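Local coordinates for hypothetical protein PG1100 (Porphyromonas gingivalis, PDB 1ZBS) that is of unknown function but probably acts as an ATP-dependent N-acetylglucosamine kinase of the ASKHA superfamily, at residues P201-H206 with F246-V251; I2-S7 with E272-Y277. All blocks are in the same frame, centred on the assembly; numbering follows the deposited sequence.

Interaction 1. Residues P201-H206 with F246-V251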
loop_
_atom_site.group_PDB
_atom_site.type_symbol
_atom_site.label_atom_id
_atom_site.label_comp_id
_atom_site.label_asym_id
_atom_site.label_seq_id
_atom_site.Cartn_x
_atom_site.Cartn_y
_atom_site.Cartn_z
ATOM N N PRO A 201 5.437 14.660 -11.491
ATOM C CA PRO A 201 6.173 15.487 -12.452
ATOM C C PRO A 201 7.380 14.781 -13.078
ATOM O O PRO A 201 7.718 15.023 -14.238
ATOM C CB PRO A 201 6.584 16.696 -11.617
ATOM C CG PRO A 201 5.433 16.840 -10.667
ATOM C CD PRO A 201 5.198 15.404 -10.241
ATOM N N PHE A 202 8.034 13.916 -12.306
ATOM C CA PHE A 202 9.197 13.179 -12.798
ATOM C C PHE A 202 8.739 12.139 -13.825
ATOM O O PHE A 202 9.362 11.955 -14.878
ATOM C CB PHE A 202 9.910 12.468 -11.641
ATOM C CG PHE A 202 11.153 11.736 -12.058
ATOM C CD1 PHE A 202 12.377 12.400 -12.130
ATOM C CD2 PHE A 202 11.090 10.393 -12.434
ATOM C CE1 PHE A 202 13.519 11.740 -12.571
ATOM C CE2 PHE A 202 12.228 9.721 -12.879
ATOM C CZ PHE A 202 13.449 10.396 -12.951
ATOM N N ILE A 203 7.642 11.462 -13.500
ATOM C CA ILE A 203 7.075 10.446 -14.373
ATOM C C ILE A 203 6.591 11.072 -15.683
ATOM O O ILE A 203 6.978 10.637 -16.773
ATOM C CB ILE A 203 5.906 9.723 -13.671
ATOM C CG1 ILE A 203 6.440 8.960 -12.448
ATOM C CG2 ILE A 203 5.201 8.799 -14.643
ATOM C CD1 ILE A 203 5.373 8.271 -11.595
ATOM N N ALA A 204 5.763 12.105 -15.575
ATOM C CA ALA A 204 5.241 12.773 -16.756
ATOM C C ALA A 204 6.369 13.242 -17.664
ATOM O O ALA A 204 6.253 13.192 -18.890
ATOM C CB ALA A 204 4.376 13.962 -16.346
ATOM N N GLN A 205 7.466 13.690 -17.067
ATOM C CA GLN A 205 8.596 14.174 -17.850
ATOM C C GLN A 205 9.439 13.062 -18.470
ATOM O O GLN A 205 10.390 13.337 -19.196
ATOM C CB GLN A 205 9.478 15.087 -16.987
ATOM C CG GLN A 205 8.903 16.491 -16.829
ATOM C CD GLN A 205 9.740 17.389 -15.938
ATOM O OE1 GLN A 205 10.972 17.412 -16.025
ATOM N NE2 GLN A 205 9.071 18.154 -15.086
ATOM N N HIS A 206 9.065 11.813 -18.208
ATOM C CA HIS A 206 9.805 10.674 -18.724
ATOM C C HIS A 206 8.962 9.685 -19.511
ATOM O O HIS A 206 9.369 8.539 -19.715
ATOM C CB HIS A 206 10.503 9.954 -17.572
ATOM C CG HIS A 206 11.724 10.661 -17.076
ATOM N ND1 HIS A 206 12.934 10.597 -17.731
ATOM C CD2 HIS A 206 11.917 11.464 -16.003
ATOM C CE1 HIS A 206 13.822 11.331 -17.083
ATOM N NE2 HIS A 206 13.230 11.866 -16.031
ATOM N N PHE A 246 -5.268 15.562 -16.268
ATOM C CA PHE A 246 -4.811 16.635 -17.125
ATOM C C PHE A 246 -3.386 16.356 -17.603
ATOM O O PHE A 246 -3.156 16.133 -18.790
ATOM C CB PHE A 246 -4.877 17.967 -16.367
ATOM C CG PHE A 246 -4.664 19.164 -17.241
ATOM C CD1 PHE A 246 -5.430 19.341 -18.396
ATOM C CD2 PHE A 246 -3.677 20.099 -16.935
ATOM C CE1 PHE A 246 -5.209 20.425 -19.241
ATOM C CE2 PHE A 246 -3.444 21.190 -17.772
ATOM C CZ PHE A 246 -4.212 21.354 -18.927
ATOM N N HIS A 247 -2.433 16.333 -16.677
ATOM C CA HIS A 247 -1.036 16.088 -17.036
ATOM C C HIS A 247 -0.795 14.855 -17.908
ATOM O O HIS A 247 0.190 14.797 -18.653
ATOM C CB HIS A 247 -0.165 16.009 -15.772
ATOM C CG HIS A 247 -0.152 17.279 -14.977
ATOM N ND1 HIS A 247 -0.118 18.522 -15.568
ATOM C CD2 HIS A 247 -0.184 17.500 -13.641
ATOM C CE1 HIS A 247 -0.134 19.456 -14.632
ATOM N NE2 HIS A 247 -0.175 18.862 -13.455
ATOM N N TYR A 248 -1.684 13.871 -17.828
ATOM C CA TYR A 248 -1.522 12.650 -18.616
ATOM C C TYR A 248 -2.645 12.486 -19.642
ATOM O O TYR A 248 -2.883 11.376 -20.145
ATOM C CB TYR A 248 -1.497 11.438 -17.682
ATOM C CG TYR A 248 -0.300 11.412 -16.756
ATOM C CD1 TYR A 248 0.891 10.800 -17.141
ATOM C CD2 TYR A 248 -0.351 12.015 -15.502
ATOM C CE1 TYR A 248 1.999 10.786 -16.300
ATOM C CE2 TYR A 248 0.749 12.014 -14.653
ATOM C CZ TYR A 248 1.921 11.394 -15.056
ATOM O OH TYR A 248 3.003 11.367 -14.209
ATOM N N ARG A 249 -3.320 13.593 -19.955
ATOM C CA ARG A 249 -4.430 13.582 -20.904
ATOM C C ARG A 249 -4.164 12.779 -22.171
ATOM O O ARG A 249 -4.990 11.964 -22.566
ATOM C CB ARG A 249 -4.859 15.019 -21.265
ATOM C CG ARG A 249 -3.763 15.940 -21.783
ATOM C CD ARG A 249 -4.359 17.284 -22.209
ATOM N NE ARG A 249 -3.338 18.237 -22.627
ATOM C CZ ARG A 249 -2.512 18.866 -21.796
ATOM N NH1 ARG A 249 -2.589 18.652 -20.490
ATOM N NH2 ARG A 249 -1.587 19.694 -22.272
ATOM N N GLU A 250 -3.015 12.993 -22.799
ATOM C CA GLU A 250 -2.695 12.254 -24.013
ATOM C C GLU A 250 -2.821 10.756 -23.765
ATOM O O GLU A 250 -3.541 10.060 -24.482
ATOM C CB GLU A 250 -1.267 12.555 -24.484
ATOM C CG GLU A 250 -1.017 13.964 -25.032
ATOM C CD GLU A 250 -1.142 15.064 -23.984
ATOM O OE1 GLU A 250 -0.805 14.816 -22.801
ATOM O OE2 GLU A 250 -1.565 16.187 -24.354
ATOM N N VAL A 251 -2.120 10.262 -22.748
ATOM C CA VAL A 251 -2.147 8.839 -22.426
ATOM C C VAL A 251 -3.554 8.367 -22.075
ATOM O O VAL A 251 -3.969 7.267 -22.459
ATOM C CB VAL A 251 -1.209 8.507 -21.248
ATOM C CG1 VAL A 251 -1.183 7.008 -21.019
ATOM C CG2 VAL A 251 0.189 9.025 -21.530
#

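Interaction 2. Residues I2-S7 with E272-Y277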
loop_
_atom_site.group_PDB
_atom_site.type_symbol
_atom_site.label_atom_id
_atom_site.label_comp_id
_atom_site.label_asym_id
_atom_site.label_seq_id
_atom_site.Cartn_x
_atom_site.Cartn_y
_atom_site.Cartn_z
ATOM N N ILE A 2 -21.359 34.651 -4.143
ATOM C CA ILE A 2 -21.218 33.334 -3.537
ATOM C C ILE A 2 -19.780 32.892 -3.315
ATOM O O ILE A 2 -18.850 33.414 -3.933
ATOM C CB ILE A 2 -21.922 32.256 -4.394
ATOM C CG1 ILE A 2 -21.284 32.200 -5.788
ATOM C CG2 ILE A 2 -23.409 32.563 -4.489
ATOM C CD1 ILE A 2 -21.811 31.081 -6.670
ATOM N N LEU A 3 -19.616 31.924 -2.419
ATOM C CA LEU A 3 -18.306 31.362 -2.090
ATOM C C LEU A 3 -18.282 29.889 -2.485
ATOM O O LEU A 3 -19.082 29.087 -2.003
ATOM C CB LEU A 3 -18.022 31.496 -0.586
ATOM C CG LEU A 3 -16.675 30.919 -0.128
ATOM C CD1 LEU A 3 -15.545 31.664 -0.839
ATOM C CD2 LEU A 3 -16.523 31.034 1.392
ATOM N N ILE A 4 -17.367 29.530 -3.370
ATOM C CA ILE A 4 -17.273 28.146 -3.801
ATOM C C ILE A 4 -15.939 27.536 -3.389
ATOM O O ILE A 4 -14.870 28.107 -3.632
ATOM C CB ILE A 4 -17.441 28.009 -5.333
ATOM C CG1 ILE A 4 -18.779 28.617 -5.771
ATOM C CG2 ILE A 4 -17.399 26.534 -5.721
ATOM C CD1 ILE A 4 -18.985 28.634 -7.265
ATOM N N GLY A 5 -16.018 26.371 -2.758
ATOM C CA GLY A 5 -14.820 25.693 -2.310
ATOM C C GLY A 5 -14.743 24.265 -2.798
ATOM O O GLY A 5 -15.724 23.523 -2.738
ATOM N N ASP A 6 -13.568 23.891 -3.290
ATOM C CA ASP A 6 -13.324 22.548 -3.786
ATOM C C ASP A 6 -12.085 22.012 -3.080
ATOM O O ASP A 6 -10.964 22.417 -3.389
ATOM C CB ASP A 6 -13.093 22.574 -5.292
ATOM C CG ASP A 6 -13.210 21.205 -5.917
ATOM O OD1 ASP A 6 -14.322 20.633 -5.881
ATOM O OD2 ASP A 6 -12.196 20.697 -6.441
ATOM N N SER A 7 -12.296 21.103 -2.132
ATOM C CA SER A 7 -11.201 20.525 -1.361
ATOM C C SER A 7 -10.807 19.119 -1.787
ATOM O O SER A 7 -11.652 18.241 -1.952
ATOM C CB SER A 7 -11.558 20.512 0.130
ATOM O OG SER A 7 -10.514 19.933 0.902
ATOM N N GLU A 272 -14.211 26.378 -12.835
ATOM C CA GLU A 272 -14.940 27.079 -13.885
ATOM C C GLU A 272 -16.318 26.449 -14.047
ATOM O O GLU A 272 -17.320 27.142 -14.241
ATOM C CB GLU A 272 -14.183 27.003 -15.212
ATOM C CG GLU A 272 -12.937 27.882 -15.265
ATOM C CD GLU A 272 -13.247 29.348 -14.986
ATOM O OE1 GLU A 272 -14.146 29.913 -15.653
ATOM O OE2 GLU A 272 -12.587 29.939 -14.098
ATOM N N GLY A 273 -16.355 25.125 -13.958
ATOM C CA GLY A 273 -17.602 24.406 -14.087
ATOM C C GLY A 273 -18.555 24.674 -12.940
ATOM O O GLY A 273 -19.752 24.841 -13.168
ATOM N N LEU A 274 -18.050 24.704 -11.710
ATOM C CA LEU A 274 -18.917 24.955 -10.560
ATOM C C LEU A 274 -19.429 26.382 -10.531
ATOM O O LEU A 274 -20.465 26.665 -9.930
ATOM C CB LEU A 274 -18.201 24.685 -9.236
ATOM C CG LEU A 274 -18.218 23.297 -8.600
ATOM C CD1 LEU A 274 -19.533 22.582 -8.921
ATOM C CD2 LEU A 274 -17.049 22.508 -9.096
ATOM N N ILE A 275 -18.694 27.291 -11.156
ATOM C CA ILE A 275 -19.125 28.672 -11.168
ATOM C C ILE A 275 -20.346 28.797 -12.050
ATOM O O ILE A 275 -21.342 29.398 -11.649
ATOM C CB ILE A 275 -18.029 29.597 -11.682
ATOM C CG1 ILE A 275 -16.847 29.562 -10.704
ATOM C CG2 ILE A 275 -18.573 31.009 -11.825
ATOM C CD1 ILE A 275 -15.630 30.298 -11.189
ATOM N N GLN A 276 -20.285 28.218 -13.244
ATOM C CA GLN A 276 -21.426 28.292 -14.146
ATOM C C GLN A 276 -22.607 27.496 -13.588
ATOM O O GLN A 276 -23.759 27.875 -13.787
ATOM C CB GLN A 276 -21.055 27.770 -15.540
ATOM C CG GLN A 276 -20.137 28.697 -16.343
ATOM C CD GLN A 276 -20.713 30.104 -16.549
ATOM O OE1 GLN A 276 -20.812 30.891 -15.605
ATOM N NE2 GLN A 276 -21.092 30.421 -17.789
ATOM N N TYR A 277 -22.319 26.408 -12.876
ATOM C CA TYR A 277 -23.373 25.576 -12.310
ATOM C C TYR A 277 -24.230 26.343 -11.307
ATOM O O TYR A 277 -25.449 26.387 -11.429
ATOM C CB TYR A 277 -22.788 24.349 -11.614
ATOM C CG TYR A 277 -23.849 23.531 -10.917
ATOM C CD1 TYR A 277 -24.525 22.512 -11.588
ATOM C CD2 TYR A 277 -24.233 23.824 -9.606
ATOM C CE1 TYR A 277 -25.560 21.808 -10.972
ATOM C CE2 TYR A 277 -25.266 23.131 -8.984
ATOM C CZ TYR A 277 -25.925 22.128 -9.672
ATOM O OH TYR A 277 -26.953 21.455 -9.066
#

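Interaction 1. Residues P201-H206 with F246-V251
The phenol oxygen OH of Tyr248 meets the last turn of helix 200-204, where it lies 3.2 Å from the backbone N of Ala204. Its firm polar partner is Ser200 OG on the same helix, to which it is hydrogen-bonded, so the buried hydroxyl is satisfied from the helix it touches. Carbon packs round the same oxygen: Ile203 CB is 3.4 Å from Tyr248 OH, and the CG2 branch of Ile203 comes up to the edge of the ring, near its plane, 4.1 Å from Tyr248 CE1. The two side chains cross at about a right angle. Ala204 approaches obliquely, its CB 3.8 Å from Tyr248 CZ. With CG beside its own backbone N (chi1 -65°), Tyr248 carries the end of its ring nearer to the helix than its CB would suggest. Tyr248 is also the joint between two helices, the first residue to leave helix 243-247 and the N-cap position of helix 249-258. The turn is closed by the backbone bond from Arg249 N to Phe246 O, 2.8 Å long. Val216 of helix 210-229 packs on both Ile203 and Tyr248. A tyrosine at the junction of helices 243-247 and 249-258 thus packs on helix 200-204, in the lobe built on the sheet containing strand 238-241, consistent with the two-lobed fold of the ASKHA family.

Interaction 2. Residues I2-S7 with E272-Y277
Apolar packing of Ile4 against Leu274 and Ile275 carries the contact, and no hydrogen bond crosses from strand 2-7 to helix 271-280. Ile4 is the common member, and both of its branches are used. Its CG2 branch meets the base of the Leu274 side chain, with Ile4 CG2 and Leu274 CB 4.1 Å apart, and the two side chains cross obliquely. The longer branch is extended (chi2 175°) and brings CD1 against the helix backbone, where Ile4 CD1 lies 3.9 Å from Ile275 CA. The same methyl is 3.6 Å from Leu274 O, and its side-chain neighbour is Ile275 CG1, 4.2 Å from Ile4 CD1. The tip of Ile4 thus sits against one side of the helix, touching main chain and the CG1 branch of Ile275. The Leu274 side chain also touches Tyr66 on strand 62-67, and Arg103 and Ala104 of helix 97-105. Ile275 continues the apolar surface over the sheet by resting on Cys15 and Ala17 of strand 11-18.

Backbone hydrogen bonds run between neighbouring strands and along the helix, none from strand to helix. Strand 2-7 is central in its sheet, paired with strand 11-18 through Ile4 and Cys15, and with strand 62-67 through Leu3 and Gly5 to Tyr64. In the helix, Tyr277 N bonds to Gly273 O at 3.0 Å, one turn back. The central strand and the C-terminal helix meet here mainly through aliphatic carbon, with one methyl against a carbonyl oxygen and no hydrogen bond, which is consistent with shape and burial of apolar surface setting the helix against the strand at this contact.

How the interactions relate
Both contacts are buried, yet they belong to different lobes, with centres 26 Å apart and nearest atoms about 11 Å apart. Interaction 1 joins helical elements and includes a tyrosine hydroxyl, so a polar group has to be satisfied within its packing. Interaction 2 lays a helix on a β-sheet and relies on aliphatic contact. They share no helix or strand. In sequence, 201-206 and 246-251 lie between 2-7 and 272-277, so the chain builds the lobe holding interaction 1 before its final helix returns to the sheet begun by the N-terminal strand. That return ties the two chain ends into one lobe.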